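Ultraspiracle (Drosophila melanogaster, PDB 1HG4) is a nuclear hormone receptor and transcription factor whose ligand-binding domain holds a phospholipid and is locked in an inactive conformation. Local coordinates at residues Arg20-Leu33 with Val56-Met69. Residues are numbered along the deposited sequence; the frame is centred on the assembly and turned at random.
Sequences RAETQCGDRALTFL and VNKQLFQMVEYARM
Arg-28 lays its CB over the centre of one face of the Phe-61 ring, 3.5 Å from the centroid, a CH-pi contact, while the sulfur of Cys-25 meets the same ring at its edge, SG lying 3.8 Å from CD1 of Phe-61. With CG anti to the backbone N (chi1 -173°), the phenyl group is swung off helix 56-68 to meet the side chains of Cys-25 and Arg-28 at the two ends of the turn. The flat amide of Asn-57 illustrates how one side chain can hold a passing loop. Its OD1 takes the N-H of Leu-33 on a lone pair, in the carbonyl plane, at 2.9 Å, and that of Phe-32 from above the plane; its ND2 answers with a nearly straight bond (177°) to Leu-33 O, 2.8 Å away. The backbone O of Asn-57 also receives Leu-30 N, on the face opposite Phe-61 N. A leucine in place of Asn-57 would probably leave the N-H of Leu-33 and its carbonyl without their mates and cost Phe-32 N one acceptor, so that Leu-33 could drift from the helix. One residue on, Lys-58, its chain fully stretched, carries NZ to within 2.9 Å of OD1 of Asp-27 in a salt bridge, and a water joins Gln-62 NE2 to the carbonyls of Gly-26 and Arg-28. Ala-21 packs its CB on that of Tyr-66 at 3.8 Å, where the helix axes pass 8.5 Å apart at 132°. Leu-30 continues onto Leu-261 of helix 258-266, whose Gln-265 hydrogen-bonds Glu-65, while Val-56 and Leu-60 face helix 78-100, Val-56 also touching the bound phospholipid.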
loop_
_atom_site.group_PDB
_atom_site.type_symbol
_atom_site.label_atom_id
_atom_site.label_comp_id
_atom_site.label_asym_id
_atom_site.label_seq_id
_atom_site.Cartn_x
_atom_site.Cartn_y
_atom_site.Cartn_z
ATOM N N ARG A 20 22.962 -12.066 15.831
ATOM C CA ARG A 20 24.198 -11.322 15.682
ATOM C C ARG A 20 24.180 -10.040 16.516
ATOM O O ARG A 20 25.178 -9.681 17.117
ATOM C CB ARG A 20 24.445 -10.988 14.207
ATOM C CG ARG A 20 24.570 -12.213 13.308
ATOM C CD ARG A 20 25.052 -11.810 11.921
ATOM N NE ARG A 20 26.436 -11.359 11.946
ATOM C CZ ARG A 20 26.933 -10.425 11.143
ATOM N NH1 ARG A 20 26.157 -9.835 10.239
ATOM N NH2 ARG A 20 28.204 -10.073 11.253
ATOM N N ALA A 21 23.049 -9.353 16.557
ATOM C CA ALA A 21 22.962 -8.123 17.330
ATOM C C ALA A 21 23.178 -8.421 18.814
ATOM O O ALA A 21 23.705 -7.598 19.559
ATOM C CB ALA A 21 21.606 -7.472 17.122
ATOM N N GLU A 22 22.775 -9.613 19.225
ATOM C CA GLU A 22 22.896 -10.033 20.609
ATOM C C GLU A 22 24.314 -10.419 21.041
ATOM O O GLU A 22 24.624 -10.385 22.233
ATOM C CB GLU A 22 21.939 -11.200 20.870
ATOM C CG GLU A 22 22.329 -12.104 22.030
ATOM C CD GLU A 22 21.314 -13.215 22.278
ATOM O OE1 GLU A 22 20.947 -13.923 21.308
ATOM O OE2 GLU A 22 20.888 -13.382 23.444
ATOM N N THR A 23 25.182 -10.770 20.091
ATOM C CA THR A 23 26.539 -11.180 20.463
ATOM C C THR A 23 27.699 -10.301 20.010
ATOM O O THR A 23 28.793 -10.406 20.551
ATOM C CB THR A 23 26.842 -12.602 19.963
ATOM O OG1 THR A 23 26.872 -12.606 18.528
ATOM C CG2 THR A 23 25.786 -13.573 20.443
ATOM N N GLN A 24 27.474 -9.428 19.038
ATOM C CA GLN A 24 28.556 -8.596 18.517
ATOM C C GLN A 24 28.684 -7.180 19.067
ATOM O O GLN A 24 29.611 -6.457 18.703
ATOM C CB GLN A 24 28.453 -8.515 16.991
ATOM C CG GLN A 24 28.320 -9.861 16.315
ATOM C CD GLN A 24 29.445 -10.814 16.688
ATOM O OE1 GLN A 24 30.617 -10.529 16.452
ATOM N NE2 GLN A 24 29.088 -11.949 17.276
ATOM N N CYS A 25 27.770 -6.774 19.936
ATOM C CA CYS A 25 27.831 -5.424 20.477
ATOM C C CYS A 25 28.653 -5.329 21.759
ATOM O O CYS A 25 28.959 -4.238 22.232
ATOM C CB CYS A 25 26.414 -4.901 20.712
ATOM S SG CYS A 25 25.478 -4.737 19.173
ATOM N N GLY A 26 29.029 -6.477 22.304
ATOM C CA GLY A 26 29.793 -6.478 23.534
ATOM C C GLY A 26 29.062 -5.766 24.665
ATOM O O GLY A 26 27.916 -6.107 25.008
ATOM N N ASP A 27 29.731 -4.762 25.226
ATOM C CA ASP A 27 29.184 -3.979 26.328
ATOM C C ASP A 27 28.661 -2.593 25.932
ATOM O O ASP A 27 28.288 -1.800 26.799
ATOM C CB ASP A 27 30.239 -3.831 27.427
ATOM C CG ASP A 27 30.475 -5.121 28.175
ATOM O OD1 ASP A 27 29.485 -5.692 28.686
ATOM O OD2 ASP A 27 31.642 -5.564 28.256
ATOM N N ARG A 28 28.635 -2.298 24.634
ATOM C CA ARG A 28 28.142 -1.003 24.167
ATOM C C ARG A 28 26.686 -0.826 24.612
ATOM O O ARG A 28 25.918 -1.787 24.665
ATOM C CB ARG A 28 28.264 -0.915 22.639
ATOM C CG ARG A 28 29.693 -0.755 22.138
ATOM C CD ARG A 28 29.900 -1.476 20.807
ATOM N NE ARG A 28 31.217 -1.229 20.217
ATOM C CZ ARG A 28 31.589 -0.068 19.681
ATOM N NH1 ARG A 28 30.741 0.956 19.661
ATOM N NH2 ARG A 28 32.803 0.072 19.155
ATOM N N ALA A 29 26.304 0.404 24.925
ATOM C CA ALA A 29 24.957 0.663 25.393
ATOM C C ALA A 29 24.450 2.037 25.026
ATOM O O ALA A 29 25.220 2.985 24.883
ATOM C CB ALA A 29 24.905 0.498 26.915
ATOM N N LEU A 30 23.135 2.124 24.868
ATOM C CA LEU A 30 22.446 3.377 24.566
ATOM C C LEU A 30 21.957 3.797 25.959
ATOM O O LEU A 30 21.028 3.195 26.515
ATOM C CB LEU A 30 21.260 3.106 23.620
ATOM C CG LEU A 30 20.325 4.201 23.114
ATOM C CD1 LEU A 30 20.479 5.462 23.931
ATOM C CD2 LEU A 30 20.617 4.476 21.658
ATOM N N THR A 31 22.591 4.810 26.535
ATOM C CA THR A 31 22.223 5.245 27.877
ATOM C C THR A 31 20.971 6.135 27.930
ATOM O O THR A 31 21.065 7.362 27.951
ATOM C CB THR A 31 23.398 5.987 28.548
ATOM O OG1 THR A 31 23.695 7.170 27.800
ATOM C CG2 THR A 31 24.640 5.112 28.572
ATOM N N PHE A 32 19.799 5.507 27.949
ATOM C CA PHE A 32 18.551 6.239 28.035
ATOM C C PHE A 32 18.051 6.225 29.492
ATOM O O PHE A 32 17.534 7.224 30.001
ATOM C CB PHE A 32 17.495 5.605 27.123
ATOM C CG PHE A 32 16.182 6.346 27.118
ATOM C CD1 PHE A 32 16.148 7.714 26.910
ATOM C CD2 PHE A 32 14.992 5.677 27.323
ATOM C CE1 PHE A 32 14.938 8.406 26.912
ATOM C CE2 PHE A 32 13.776 6.357 27.328
ATOM C CZ PHE A 32 13.747 7.722 27.124
ATOM N N LEU A 33 18.196 5.080 30.151
ATOM C CA LEU A 33 17.769 4.955 31.531
ATOM C C LEU A 33 18.951 5.213 32.443
ATOM O O LEU A 33 20.097 4.942 32.090
ATOM C CB LEU A 33 17.217 3.554 31.808
ATOM C CG LEU A 33 15.814 3.195 31.314
ATOM C CD1 LEU A 33 15.702 3.443 29.848
ATOM C CD2 LEU A 33 15.529 1.744 31.619
ATOM N N VAL A 56 19.057 -2.710 30.472
ATOM C CA VAL A 56 18.185 -2.189 29.439
ATOM C C VAL A 56 18.942 -1.339 28.423
ATOM O O VAL A 56 18.680 -1.447 27.228
ATOM C CB VAL A 56 17.043 -1.361 30.059
ATOM C CG1 VAL A 56 16.135 -0.818 28.980
ATOM C CG2 VAL A 56 16.242 -2.230 31.003
ATOM N N ASN A 57 19.882 -0.507 28.879
ATOM C CA ASN A 57 20.635 0.338 27.952
ATOM C C ASN A 57 21.462 -0.485 26.959
ATOM O O ASN A 57 21.705 -0.043 25.837
ATOM C CB ASN A 57 21.550 1.324 28.707
ATOM C CG ASN A 57 20.767 2.423 29.446
ATOM O OD1 ASN A 57 19.705 2.847 29.015
ATOM N ND2 ASN A 57 21.317 2.891 30.563
ATOM N N LYS A 58 21.890 -1.677 27.374
ATOM C CA LYS A 58 22.658 -2.550 26.489
ATOM C C LYS A 58 21.720 -3.222 25.478
ATOM O O LYS A 58 22.064 -3.399 24.311
ATOM C CB LYS A 58 23.413 -3.617 27.288
ATOM C CG LYS A 58 24.544 -3.058 28.132
ATOM C CD LYS A 58 25.377 -4.152 28.803
ATOM C CE LYS A 58 26.481 -3.523 29.663
ATOM N NZ LYS A 58 27.406 -4.522 30.299
ATOM N N GLN A 59 20.527 -3.587 25.930
ATOM C CA GLN A 59 19.563 -4.212 25.041
ATOM C C GLN A 59 19.066 -3.198 24.022
ATOM O O GLN A 59 18.716 -3.563 22.896
ATOM C CB GLN A 59 18.395 -4.794 25.845
ATOM C CG GLN A 59 18.822 -5.950 26.748
ATOM C CD GLN A 59 17.659 -6.635 27.425
ATOM O OE1 GLN A 59 16.505 -6.204 27.308
ATOM N NE2 GLN A 59 17.952 -7.711 28.144
ATOM N N LEU A 60 19.049 -1.922 24.415
ATOM C CA LEU A 60 18.617 -0.858 23.519
ATOM C C LEU A 60 19.635 -0.696 22.394
ATOM O O LEU A 60 19.268 -0.577 21.222
ATOM C CB LEU A 60 18.470 0.463 24.271
ATOM C CG LEU A 60 17.098 0.793 24.852
ATOM C CD1 LEU A 60 17.188 2.097 25.641
ATOM C CD2 LEU A 60 16.071 0.924 23.721
ATOM N N PHE A 61 20.914 -0.687 22.762
ATOM C CA PHE A 61 21.982 -0.554 21.780
ATOM C C PHE A 61 21.861 -1.688 20.773
ATOM O O PHE A 61 21.918 -1.474 19.566
ATOM C CB PHE A 61 23.358 -0.632 22.454
ATOM C CG PHE A 61 24.500 -0.342 21.522
ATOM C CD1 PHE A 61 25.086 -1.364 20.781
ATOM C CD2 PHE A 61 24.961 0.964 21.345
ATOM C CE1 PHE A 61 26.117 -1.087 19.872
ATOM C CE2 PHE A 61 25.993 1.250 20.436
ATOM C CZ PHE A 61 26.569 0.223 19.702
ATOM N N GLN A 62 21.704 -2.898 21.295
ATOM C CA GLN A 62 21.583 -4.088 20.475
ATOM C C GLN A 62 20.382 -4.007 19.549
ATOM O O GLN A 62 20.458 -4.411 18.384
ATOM C CB GLN A 62 21.488 -5.324 21.375
ATOM C CG GLN A 62 22.818 -5.696 22.022
ATOM C CD GLN A 62 22.654 -6.561 23.258
ATOM O OE1 GLN A 62 21.878 -7.516 23.270
ATOM N NE2 GLN A 62 23.406 -6.236 24.309
ATOM N N MET A 63 19.285 -3.462 20.067
ATOM C CA MET A 63 18.057 -3.319 19.300
ATOM C C MET A 63 18.285 -2.482 18.059
ATOM O O MET A 63 17.821 -2.830 16.971
ATOM C CB MET A 63 16.972 -2.667 20.152
ATOM C CG MET A 63 15.648 -2.539 19.422
ATOM S SD MET A 63 14.501 -1.478 20.286
ATOM C CE MET A 63 14.355 -2.396 21.858
ATOM N N VAL A 64 18.994 -1.373 18.229
ATOM C CA VAL A 64 19.291 -0.482 17.113
ATOM C C VAL A 64 20.079 -1.225 16.032
ATOM O O VAL A 64 19.766 -1.111 14.850
ATOM C CB VAL A 64 20.088 0.762 17.595
ATOM C CG1 VAL A 64 20.576 1.569 16.410
ATOM C CG2 VAL A 64 19.200 1.613 18.488
ATOM N N GLU A 65 21.081 -2.006 16.439
ATOM C CA GLU A 65 21.884 -2.756 15.476
ATOM C C GLU A 65 21.052 -3.860 14.853
ATOM O O GLU A 65 21.267 -4.246 13.702
ATOM C CB GLU A 65 23.125 -3.334 16.143
ATOM C CG GLU A 65 24.109 -2.267 16.638
ATOM C CD GLU A 65 24.437 -1.208 15.599
ATOM O OE1 GLU A 65 24.704 -1.550 14.426
ATOM O OE2 GLU A 65 24.436 -0.019 15.959
ATOM N N TYR A 66 20.092 -4.360 15.616
ATOM C CA TYR A 66 19.179 -5.395 15.127
ATOM C C TYR A 66 18.365 -4.836 13.960
ATOM O O TYR A 66 18.325 -5.441 12.887
ATOM C CB TYR A 66 18.250 -5.830 16.263
ATOM C CG TYR A 66 16.910 -6.365 15.829
ATOM C CD1 TYR A 66 16.795 -7.598 15.186
ATOM C CD2 TYR A 66 15.743 -5.643 16.089
ATOM C CE1 TYR A 66 15.536 -8.106 14.817
ATOM C CE2 TYR A 66 14.487 -6.137 15.726
ATOM C CZ TYR A 66 14.387 -7.365 15.099
ATOM O OH TYR A 66 13.133 -7.845 14.806
ATOM N N ALA A 67 17.726 -3.683 14.173
ATOM C CA ALA A 67 16.924 -3.037 13.135
ATOM C C ALA A 67 17.798 -2.668 11.939
ATOM O O ALA A 67 17.375 -2.744 10.793
ATOM C CB ALA A 67 16.254 -1.783 13.693
ATOM N N ARG A 68 19.036 -2.288 12.213
ATOM C CA ARG A 68 19.941 -1.910 11.145
ATOM C C ARG A 68 20.172 -3.050 10.146
ATOM O O ARG A 68 20.380 -2.808 8.956
ATOM C CB ARG A 68 21.274 -1.452 11.735
ATOM C CG ARG A 68 22.371 -1.337 10.708
ATOM C CD ARG A 68 23.066 -0.017 10.790
ATOM N NE ARG A 68 23.813 0.177 12.027
ATOM C CZ ARG A 68 24.274 1.364 12.402
ATOM N NH1 ARG A 68 24.053 2.418 11.629
ATOM N NH2 ARG A 68 24.934 1.505 13.542
ATOM N N MET A 69 20.138 -4.284 10.641
ATOM C CA MET A 69 20.351 -5.463 9.810
ATOM C C MET A 69 19.056 -6.084 9.318
ATOM O O MET A 69 19.084 -7.099 8.630
ATOM C CB MET A 69 21.152 -6.530 10.573
ATOM C CG MET A 69 22.615 -6.169 10.800
ATOM S SD MET A 69 23.522 -7.474 11.636
ATOM C CE MET A 69 23.065 -7.085 13.375
HETATM O O HOH W 1 25.697 -4.351 24.542
#